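Side-chain contacts in Alpha/beta fold hydrolase (PDB 6I8W), which degrades membrane phospholipids as a membrane phospholipase A of Pseudomonas aeruginosa, a bacterial virulence factor: residues His69-Asp74 / Ala226-Gln231; Leu94-Phe99 / Asn136-His141; Asn182-Arg187 / Leu196-Val201. One frame throughout, in Å; residues are numbered along the deposited sequence.

Interaction 1. Residues His69-Asp74 / Ala226-Gln231. With MYR (myristic acid), chain C.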
loop_
_atom_site.group_PDB
_atom_site.type_symbol
_atom_site.label_atom_id
_atom_site.label_comp_id
_atom_site.label_asym_id
_atom_site.label_seq_id
_atom_site.Cartn_x
_atom_site.Cartn_y
_atom_site.Cartn_z
ATOM N N HIS A 69 1.057 -2.462 0.982
ATOM C CA HIS A 69 0.559 -1.115 0.718
ATOM C C HIS A 69 0.891 -0.124 1.854
ATOM O O HIS A 69 1.336 -0.516 2.944
ATOM C CB HIS A 69 -0.955 -1.178 0.520
ATOM C CG HIS A 69 -1.679 -1.572 1.769
ATOM N ND1 HIS A 69 -1.898 -0.683 2.803
ATOM C CD2 HIS A 69 -2.171 -2.764 2.188
ATOM C CE1 HIS A 69 -2.523 -1.300 3.792
ATOM N NE2 HIS A 69 -2.704 -2.568 3.447
ATOM N N GLY A 70 0.612 1.156 1.617
ATOM C CA GLY A 70 0.908 2.181 2.596
ATOM C C GLY A 70 -0.297 2.628 3.406
ATOM O O GLY A 70 -1.344 1.989 3.385
ATOM N N PHE A 71 -0.130 3.728 4.133
ATOM C CA PHE A 71 -1.149 4.229 5.043
ATOM C C PHE A 71 -2.445 4.577 4.307
ATOM O O PHE A 71 -2.420 5.260 3.292
ATOM C CB PHE A 71 -0.637 5.463 5.792
ATOM C CG PHE A 71 -1.688 6.123 6.640
ATOM C CD1 PHE A 71 -1.999 5.622 7.895
ATOM C CD2 PHE A 71 -2.395 7.219 6.166
ATOM C CE1 PHE A 71 -2.978 6.217 8.680
ATOM C CE2 PHE A 71 -3.380 7.816 6.930
ATOM C CZ PHE A 71 -3.674 7.320 8.198
ATOM N N GLY A 72 -3.567 4.085 4.816
ATOM C CA GLY A 72 -4.859 4.422 4.255
ATOM C C GLY A 72 -5.163 3.710 2.951
ATOM O O GLY A 72 -6.270 3.843 2.430
ATOM N N ALA A 73 -4.191 2.956 2.433
ATOM C CA ALA A 73 -4.347 2.237 1.166
ATOM C C ALA A 73 -4.778 0.783 1.389
ATOM O O ALA A 73 -5.187 0.405 2.484
ATOM C CB ALA A 73 -3.007 2.287 0.344
ATOM N N ASP A 74 -4.683 -0.037 0.346
ATOM C CA ASP A 74 -5.026 -1.452 0.461
ATOM C C ASP A 74 -4.365 -2.238 -0.669
ATOM O O ASP A 74 -3.623 -1.678 -1.479
ATOM C CB ASP A 74 -6.553 -1.677 0.461
ATOM C CG ASP A 74 -7.249 -1.135 -0.797
ATOM O OD1 ASP A 74 -6.725 -1.291 -1.914
ATOM O OD2 ASP A 74 -8.347 -0.574 -0.668
ATOM N N ALA A 226 -7.191 8.208 11.353
ATOM C CA ALA A 226 -6.537 9.263 12.122
ATOM C C ALA A 226 -5.909 8.707 13.400
ATOM O O ALA A 226 -4.839 9.147 13.827
ATOM C CB ALA A 226 -7.537 10.375 12.460
ATOM N N GLN A 227 -6.592 7.749 14.014
ATOM C CA GLN A 227 -6.100 7.114 15.239
ATOM C C GLN A 227 -4.840 6.288 14.950
ATOM O O GLN A 227 -3.852 6.349 15.683
ATOM C CB GLN A 227 -7.200 6.239 15.850
ATOM C CG GLN A 227 -6.716 5.056 16.673
ATOM C CD GLN A 227 -7.876 4.263 17.272
ATOM O OE1 GLN A 227 -7.705 3.121 17.710
ATOM N NE2 GLN A 227 -9.065 4.865 17.286
ATOM N N ILE A 228 -4.869 5.529 13.864
ATOM C CA ILE A 228 -3.684 4.794 13.448
ATOM C C ILE A 228 -2.537 5.755 13.138
ATOM O O ILE A 228 -1.399 5.510 13.534
ATOM C CB ILE A 228 -3.957 3.905 12.222
ATOM C CG1 ILE A 228 -4.858 2.730 12.604
ATOM C CG2 ILE A 228 -2.644 3.357 11.648
ATOM C CD1 ILE A 228 -5.184 1.821 11.423
ATOM N N PHE A 229 -2.835 6.851 12.443
ATOM C CA PHE A 229 -1.792 7.813 12.082
ATOM C C PHE A 229 -1.127 8.372 13.341
ATOM O O PHE A 229 0.084 8.602 13.366
ATOM C CB PHE A 229 -2.350 8.959 11.230
ATOM C CG PHE A 229 -1.279 9.767 10.532
ATOM C CD1 PHE A 229 -0.828 9.401 9.276
ATOM C CD2 PHE A 229 -0.707 10.872 11.148
ATOM C CE1 PHE A 229 0.168 10.133 8.637
ATOM C CE2 PHE A 229 0.284 11.607 10.521
ATOM C CZ PHE A 229 0.727 11.238 9.263
ATOM N N GLU A 230 -1.917 8.563 14.392
ATOM C CA GLU A 230 -1.377 9.064 15.654
ATOM C C GLU A 230 -0.432 8.047 16.295
ATOM O O GLU A 230 0.597 8.417 16.861
ATOM C CB GLU A 230 -2.506 9.435 16.616
ATOM C CG GLU A 230 -2.694 10.928 16.745
ATOM C CD GLU A 230 -1.408 11.635 17.133
ATOM O OE1 GLU A 230 -0.918 11.412 18.261
ATOM O OE2 GLU A 230 -0.881 12.406 16.301
ATOM N N GLN A 231 -0.778 6.767 16.201
ATOM C CA GLN A 231 0.128 5.710 16.642
ATOM C C GLN A 231 1.425 5.698 15.827
ATOM O O GLN A 231 2.501 5.467 16.367
ATOM C CB GLN A 231 -0.546 4.345 16.547
ATOM C CG GLN A 231 -1.662 4.124 17.556
ATOM C CD GLN A 231 -2.041 2.665 17.641
ATOM O OE1 GLN A 231 -1.202 1.791 17.433
ATOM N NE2 GLN A 231 -3.309 2.390 17.926
HETATM C C1 MYR C . -0.593 6.216 0.287
HETATM O O1 MYR C . 0.142 5.217 0.104
HETATM O O2 MYR C . -0.376 7.049 1.197
HETATM C C2 MYR C . -1.733 6.474 -0.679
HETATM C C3 MYR C . -1.802 5.356 -1.720
HETATM C C4 MYR C . -2.697 5.736 -2.895
HETATM C C5 MYR C . -4.160 5.836 -2.491
HETATM C C6 MYR C . -5.028 5.975 -3.734
HETATM C C7 MYR C . -5.986 4.798 -3.894
HETATM C C8 MYR C . -6.075 4.362 -5.354
HETATM C C9 MYR C . -7.500 3.993 -5.761
HETATM C C10 MYR C . -7.639 2.488 -5.951
HETATM C C11 MYR C . -8.937 2.119 -6.663
HETATM C C12 MYR C . -9.237 0.634 -6.486
HETATM C C13 MYR C . -10.009 0.091 -7.677
HETATM C C14 MYR C . -9.492 -1.279 -8.054
#
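Phe71 offers a ring face to Phe229, and the two rings form a T-shaped pair: centroids 5.1 Å apart, planes turned by 73°. CD1 of Phe229 stands above the middle of the Phe71 ring, with Phe71 CZ the nearest ring atom to Phe229 CD1 at 3.7 Å. For the Phe229 ring the contact is at the edge, with Phe71 CE1 in its plane. The rim of the Phe71 ring meets Ile228 on the same helix, where Phe71 CE1 and Ile228 CG2 are 4.1 Å apart. With CG set anti to the backbone N (chi1 174°), Phe71 carries its ring away from the loop and against helix 208-234, next to Asn225 and Leu232.

The third flat group, His69, is bonded at both ring nitrogens. Its ND1 donates to Gly70 O at 2.8 Å, with the carbonyl oxygen practically in the ring plane, and its NE2 accepts from Leu96 N. One ring face carries Ala73 O and the CA of Asp74 near its rim. Gly70 O also takes the hydrogen of Ala73 N at 3.2 Å, so two donors grip the oxygen that closes the type II turn Gly70-Ala73.

A bound myristic acid lies beside this turn, with Ala73 CB 3.9 Å from its C3. Phe71 N comes 4.4 Å from Met138 N. That pair of backbone groups, one from the His-Gly loop after strand 64-68 and one following the presumed nucleophile Ser137, is consistent with the oxyanion hole of the alpha/beta hydrolase fold, with the edge-to-face phenylalanine pair packing this loop on helix 208-234.

Interaction 2. Residues Leu94-Phe99 / Asn136-His141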
loop_
_atom_site.group_PDB
_atom_site.type_symbol
_atom_site.label_atom_id
_atom_site.label_comp_id
_atom_site.label_asym_id
_atom_site.label_seq_id
_atom_site.Cartn_x
_atom_site.Cartn_y
_atom_site.Cartn_z
ATOM N N LEU A 94 -1.295 -8.297 0.540
ATOM C CA LEU A 94 -2.251 -8.349 1.657
ATOM C C LEU A 94 -2.816 -6.972 2.020
ATOM O O LEU A 94 -2.207 -5.930 1.727
ATOM C CB LEU A 94 -1.611 -8.975 2.924
ATOM C CG LEU A 94 -0.761 -8.070 3.834
ATOM C CD1 LEU A 94 -0.388 -8.791 5.148
ATOM C CD2 LEU A 94 0.503 -7.579 3.115
ATOM N N ASP A 95 -3.992 -6.987 2.652
ATOM C CA ASP A 95 -4.485 -5.843 3.394
ATOM C C ASP A 95 -3.909 -5.927 4.795
ATOM O O ASP A 95 -4.201 -6.877 5.530
ATOM C CB ASP A 95 -6.020 -5.820 3.481
ATOM C CG ASP A 95 -6.681 -5.474 2.158
ATOM O OD1 ASP A 95 -6.028 -4.812 1.329
ATOM O OD2 ASP A 95 -7.861 -5.843 1.979
ATOM N N LEU A 96 -3.109 -4.949 5.186
ATOM C CA LEU A 96 -2.640 -4.924 6.575
ATOM C C LEU A 96 -3.826 -4.810 7.526
ATOM O O LEU A 96 -4.805 -4.137 7.207
ATOM C CB LEU A 96 -1.679 -3.754 6.793
ATOM C CG LEU A 96 -0.338 -3.873 6.052
ATOM C CD1 LEU A 96 0.356 -2.524 6.019
ATOM C CD2 LEU A 96 0.565 -4.917 6.718
ATOM N N PRO A 97 -3.758 -5.502 8.683
ATOM C CA PRO A 97 -4.701 -5.241 9.767
ATOM C C PRO A 97 -4.849 -3.736 9.981
ATOM O O PRO A 97 -3.840 -3.010 9.928
ATOM C CB PRO A 97 -4.040 -5.919 10.982
ATOM C CG PRO A 97 -3.269 -7.055 10.370
ATOM C CD PRO A 97 -2.761 -6.529 9.048
ATOM N N GLY A 98 -6.086 -3.286 10.181
ATOM C CA GLY A 98 -6.400 -1.870 10.265
ATOM C C GLY A 98 -6.885 -1.266 8.947
ATOM O O GLY A 98 -7.484 -0.188 8.950
ATOM N N PHE A 99 -6.663 -1.973 7.834
ATOM C CA PHE A 99 -6.925 -1.426 6.489
ATOM C C PHE A 99 -7.660 -2.398 5.567
ATOM O O PHE A 99 -7.757 -3.589 5.858
ATOM C CB PHE A 99 -5.591 -0.994 5.832
ATOM C CG PHE A 99 -4.828 0.007 6.651
ATOM C CD1 PHE A 99 -5.172 1.357 6.619
ATOM C CD2 PHE A 99 -3.812 -0.408 7.506
ATOM C CE1 PHE A 99 -4.498 2.285 7.412
ATOM C CE2 PHE A 99 -3.128 0.514 8.301
ATOM C CZ PHE A 99 -3.472 1.863 8.252
ATOM N N ASN A 136 5.321 0.066 -0.130
ATOM C CA ASN A 136 5.194 1.489 -0.400
ATOM C C ASN A 136 4.879 2.289 0.871
ATOM O O ASN A 136 3.959 1.949 1.621
ATOM C CB ASN A 136 4.105 1.717 -1.452
ATOM C CG ASN A 136 3.731 3.186 -1.617
ATOM O OD1 ASN A 136 2.605 3.580 -1.324
ATOM N ND2 ASN A 136 4.669 3.995 -2.103
ATOM N N SER A 137 5.637 3.362 1.083
ATOM C CA SER A 137 5.376 4.286 2.182
ATOM C C SER A 137 5.373 3.584 3.545
ATOM O O SER A 137 6.365 2.992 3.941
ATOM C CB SER A 137 4.055 5.006 1.920
ATOM O OG SER A 137 3.936 6.184 2.692
ATOM N N MET A 138 4.251 3.662 4.264
ATOM C CA MET A 138 4.133 2.952 5.550
ATOM C C MET A 138 4.458 1.452 5.393
ATOM O O MET A 138 5.069 0.846 6.266
ATOM C CB MET A 138 2.729 3.108 6.142
ATOM C CG MET A 138 2.549 2.357 7.471
ATOM S SD MET A 138 0.823 2.198 7.975
ATOM C CE MET A 138 0.216 1.025 6.754
ATOM N N GLY A 139 4.035 0.862 4.274
ATOM C CA GLY A 139 4.325 -0.536 3.986
ATOM C C GLY A 139 5.808 -0.798 3.729
ATOM O O GLY A 139 6.322 -1.883 3.996
ATOM N N GLY A 140 6.505 0.200 3.195
ATOM C CA GLY A 140 7.948 0.090 3.017
ATOM C C GLY A 140 8.656 0.160 4.359
ATOM O O GLY A 140 9.649 -0.526 4.588
ATOM N N HIS A 141 8.139 1.004 5.248
ATOM C CA HIS A 141 8.673 1.113 6.606
ATOM C C HIS A 141 8.596 -0.264 7.283
ATOM O O HIS A 141 9.569 -0.749 7.867
ATOM C CB HIS A 141 7.893 2.172 7.400
ATOM C CG HIS A 141 8.552 2.593 8.681
ATOM N ND1 HIS A 141 8.079 3.634 9.453
ATOM C CD2 HIS A 141 9.650 2.121 9.317
ATOM C CE1 HIS A 141 8.858 3.784 10.513
ATOM N NE2 HIS A 141 9.816 2.876 10.457
#
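Met138 and Leu96 reach for each other tip to tip, and the methionine methyl does the close touching: Met138 CE sits 3.6 Å from Leu96 CD1. The same methyl carbon reaches Phe99, with Met138 CE 3.7 Å from Phe99 CE2 and 4.1 Å from Phe99 CZ, so it fits into the corner formed by an aliphatic branch and the far end of an aromatic ring. Phe99 extends from its loop against the run of the methionine, yet the thioether keeps a greater distance, Met138 SD being 5.2 Å from the centroid of the Phe99 ring and 53° off its normal, an oblique Met-aromatic contact in which the sulfur stands well back and the methyl leads.

The shape of the methionine explains this. It runs nearly straight out from the helix through its first two torsions and then bends at the sulfur (chi3 70°), which turns CE into the angle between Leu96 and Phe99. Opposite, those two side chains leave the ends of a type II turn closed by Phe99 N to Leu96 O at 2.9 Å, with Pro97 and Gly98 at its corner. No hydrogen bond spans the contact; it is wholly apolar and buried.

Met138 immediately follows Ser137, whose positive phi and whose bond to His286 NE2 fit the nucleophile elbow and triad of an alpha/beta hydrolase. The contact therefore packs the first turn of helix 138-149, just beyond strand 131-136, against the loop leaving strand 90-94. Leu96 is backed by Gln115 and Val119 of helix 112-125, while helix 208-234 adds further cover, laying Ile228 and Asn225 against Phe99 and Leu232 against Met138.

Interaction 3. Residues Asn182-Arg187 / Leu196-Val201. With BOG (octyl beta-D-glucopyranoside), chain D.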
loop_
_atom_site.group_PDB
_atom_site.type_symbol
_atom_site.label_atom_id
_atom_site.label_comp_id
_atom_site.label_asym_id
_atom_site.label_seq_id
_atom_site.Cartn_x
_atom_site.Cartn_y
_atom_site.Cartn_z
ATOM N N ASN A 182 -3.441 17.203 7.459
ATOM C CA ASN A 182 -3.014 15.890 7.004
ATOM C C ASN A 182 -3.878 15.477 5.824
ATOM O O ASN A 182 -5.014 15.036 6.002
ATOM C CB ASN A 182 -3.092 14.862 8.145
ATOM C CG ASN A 182 -2.526 13.497 7.746
ATOM O OD1 ASN A 182 -2.103 13.294 6.606
ATOM N ND2 ASN A 182 -2.506 12.562 8.696
ATOM N N PRO A 183 -3.351 15.650 4.602
ATOM C CA PRO A 183 -4.094 15.274 3.399
ATOM C C PRO A 183 -4.387 13.775 3.342
ATOM O O PRO A 183 -5.276 13.373 2.595
ATOM C CB PRO A 183 -3.157 15.694 2.258
ATOM C CG PRO A 183 -2.279 16.742 2.859
ATOM C CD PRO A 183 -2.085 16.328 4.280
ATOM N N LEU A 184 -3.665 12.970 4.120
ATOM C CA LEU A 184 -3.831 11.515 4.043
ATOM C C LEU A 184 -5.066 11.043 4.801
ATOM O O LEU A 184 -5.493 9.903 4.645
ATOM C CB LEU A 184 -2.588 10.791 4.570
ATOM C CG LEU A 184 -1.246 11.124 3.894
ATOM C CD1 LEU A 184 -0.129 10.237 4.440
ATOM C CD2 LEU A 184 -1.325 11.008 2.383
ATOM N N VAL A 185 -5.634 11.920 5.625
ATOM C CA VAL A 185 -6.860 11.611 6.342
ATOM C C VAL A 185 -7.985 12.454 5.749
ATOM O O VAL A 185 -8.000 13.671 5.885
ATOM C CB VAL A 185 -6.738 11.887 7.859
ATOM C CG1 VAL A 185 -8.065 11.636 8.534
ATOM C CG2 VAL A 185 -5.663 10.999 8.480
ATOM N N VAL A 186 -8.918 11.792 5.077
ATOM C CA VAL A 186 -9.954 12.462 4.302
ATOM C C VAL A 186 -11.218 12.654 5.144
ATOM O O VAL A 186 -11.997 11.716 5.321
ATOM C CB VAL A 186 -10.274 11.656 3.025
ATOM C CG1 VAL A 186 -11.289 12.375 2.172
ATOM C CG2 VAL A 186 -8.993 11.405 2.232
ATOM N N ARG A 187 -11.410 13.870 5.662
ATOM C CA ARG A 187 -12.522 14.170 6.574
ATOM C C ARG A 187 -13.831 14.479 5.849
ATOM O O ARG A 187 -14.921 14.150 6.331
ATOM C CB ARG A 187 -12.167 15.360 7.472
ATOM C CG ARG A 187 -10.856 15.220 8.216
ATOM C CD ARG A 187 -10.972 14.240 9.352
ATOM N NE ARG A 187 -9.819 14.301 10.243
ATOM C CZ ARG A 187 -9.760 13.686 11.421
ATOM N NH1 ARG A 187 -10.794 12.967 11.848
ATOM N NH2 ARG A 187 -8.672 13.791 12.174
ATOM N N LEU A 196 -5.772 12.739 -3.883
ATOM C CA LEU A 196 -5.263 12.311 -5.190
ATOM C C LEU A 196 -4.248 13.317 -5.755
ATOM O O LEU A 196 -3.188 12.919 -6.261
ATOM C CB LEU A 196 -6.414 12.121 -6.178
ATOM C CG LEU A 196 -7.530 11.153 -5.771
ATOM C CD1 LEU A 196 -8.637 11.156 -6.806
ATOM C CD2 LEU A 196 -6.975 9.756 -5.576
ATOM N N ASP A 197 -4.571 14.611 -5.674
ATOM C CA ASP A 197 -3.661 15.674 -6.149
ATOM C C ASP A 197 -2.355 15.666 -5.362
ATOM O O ASP A 197 -1.292 16.015 -5.878
ATOM C CB ASP A 197 -4.312 17.062 -6.032
ATOM C CG ASP A 197 -5.517 17.230 -6.944
ATOM O OD1 ASP A 197 -5.670 16.417 -7.879
ATOM O OD2 ASP A 197 -6.313 18.176 -6.726
ATOM N N PHE A 198 -2.440 15.236 -4.109
ATOM C CA PHE A 198 -1.292 15.243 -3.206
ATOM C C PHE A 198 -0.280 14.123 -3.512
ATOM O O PHE A 198 0.926 14.290 -3.290
ATOM C CB PHE A 198 -1.773 15.123 -1.762
ATOM C CG PHE A 198 -0.719 15.432 -0.740
ATOM C CD1 PHE A 198 -0.143 16.690 -0.677
ATOM C CD2 PHE A 198 -0.339 14.481 0.193
ATOM C CE1 PHE A 198 0.821 16.984 0.278
ATOM C CE2 PHE A 198 0.615 14.765 1.152
ATOM C CZ PHE A 198 1.196 16.018 1.196
ATOM N N VAL A 199 -0.760 12.986 -4.014
ATOM C CA VAL A 199 0.126 11.836 -4.202
ATOM C C VAL A 199 0.434 11.541 -5.675
ATOM O O VAL A 199 1.356 10.776 -5.956
ATOM C CB VAL A 199 -0.451 10.549 -3.554
ATOM C CG1 VAL A 199 -0.707 10.745 -2.044
ATOM C CG2 VAL A 199 -1.717 10.115 -4.270
ATOM N N PHE A 200 -0.316 12.144 -6.602
ATOM C CA PHE A 200 -0.068 11.964 -8.046
ATOM C C PHE A 200 0.452 13.218 -8.737
ATOM O O PHE A 200 -0.077 14.315 -8.537
ATOM C CB PHE A 200 -1.343 11.541 -8.789
ATOM C CG PHE A 200 -1.837 10.168 -8.451
ATOM C CD1 PHE A 200 -1.150 9.041 -8.883
ATOM C CD2 PHE A 200 -3.014 10.003 -7.728
ATOM C CE1 PHE A 200 -1.617 7.771 -8.583
ATOM C CE2 PHE A 200 -3.491 8.739 -7.426
ATOM C CZ PHE A 200 -2.792 7.618 -7.843
ATOM N N VAL A 201 1.440 13.052 -9.613
ATOM C CA VAL A 201 1.749 14.122 -10.544
ATOM C C VAL A 201 0.766 14.054 -11.714
ATOM O O VAL A 201 0.075 15.025 -12.010
ATOM C CB VAL A 201 3.206 14.046 -11.038
ATOM C CG1 VAL A 201 3.460 15.099 -12.124
ATOM C CG2 VAL A 201 4.154 14.232 -9.855
HETATM C C1 BOG D . -10.921 2.768 -14.779
HETATM O O1 BOG D . -10.046 2.928 -13.661
HETATM C C2 BOG D . -10.400 3.680 -15.898
HETATM O O2 BOG D . -10.883 5.000 -15.657
HETATM C C3 BOG D . -10.793 3.251 -17.310
HETATM O O3 BOG D . -10.113 4.028 -18.308
HETATM C C4 BOG D . -10.447 1.782 -17.460
HETATM O O4 BOG D . -10.664 1.336 -18.812
HETATM C C5 BOG D . -11.338 1.050 -16.458
HETATM O O5 BOG D . -10.952 1.375 -15.113
HETATM C C6 BOG D . -11.354 -0.464 -16.665
HETATM O O6 BOG D . -10.494 -1.130 -15.737
HETATM C "C1'" BOG D . -10.453 2.197 -12.509
HETATM C "C2'" BOG D . -9.291 2.150 -11.527
HETATM C "C3'" BOG D . -8.463 3.417 -11.662
HETATM C "C4'" BOG D . -7.450 3.561 -10.541
HETATM C "C5'" BOG D . -7.350 5.032 -10.159
HETATM C "C6'" BOG D . -6.136 5.293 -9.282
HETATM C "C7'" BOG D . -6.330 6.569 -8.476
HETATM C "C8'" BOG D . -6.643 7.730 -9.390
#
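Pro183 and Phe198 bring the two backbones closest, their CA atoms 7.2 Å apart, where a tight turn faces the last turn of helix 191-199. Residues Asn182-Val185 make a type I beta turn, closed by Val185 N to Asn182 O at 3.2 Å. Asn182 reinforces it as an Asx turn: its OD1 accepts from Leu184 N at 3.0 Å, the donor standing 49° out of the carbonyl plane and not on a lone pair. On the other side the helix keeps its spacing as far as Phe200 N, which bonds to Leu196 O at 3.0 Å, and Phe200 then departs from helical angles.

The side chains meet as a CH-pi contact. Pro183 CG is poised almost exactly over the centre of the Phe198 ring, 3.8 Å from the centroid and 6° from the normal, while Pro183 CB leans toward the CD2 side of that face. Leu184 takes a different place, its CD2 lying at the ring edge near the plane, 4.2 Å from Phe198 CD2. The same methyl also brushes Val199. Phe198 can offer its face this way because its CG is anti to the backbone N (chi1 -167°), sending the ring out from the helix toward the turn. Past the helix end, Phe200 touches the octyl chain of a bound detergent, Phe200 CE2 lying 3.7 Å from C7'.

Nothing polar crosses between the segments, so dispersion and burial of hydrocarbon hold them together. Leu184 also approaches the carboxyl end of the bound myristic acid, while the detergent tail lies further on at Phe200. Val199 touches the presumed triad and bonds through its backbone to His286, so the contact forms an apolar wall near the presumed active site.

Followed from the N terminus, the chain leaves strand 64-68 into His69-Asp74, where interaction 1 opens the longest of the three loops; it closes only at Ala226-Gln231 on helix 208-234. Both other contacts fall within that span. Interaction 2 closes first, joining the loop after strand 90-94 to the start of helix 138-149. Interaction 3 follows in series as a short closure, joining 182-187 to the end of helix 191-199. Interaction 1 touches both: Gly72 packs on Phe99, and Phe71 on the backbone of Leu184. Interactions 2 and 3 do not touch. Interactions 1 and 2 thus tie loops after sheet strands to helices; interaction 3 joins a turn to the end of the helix that follows it.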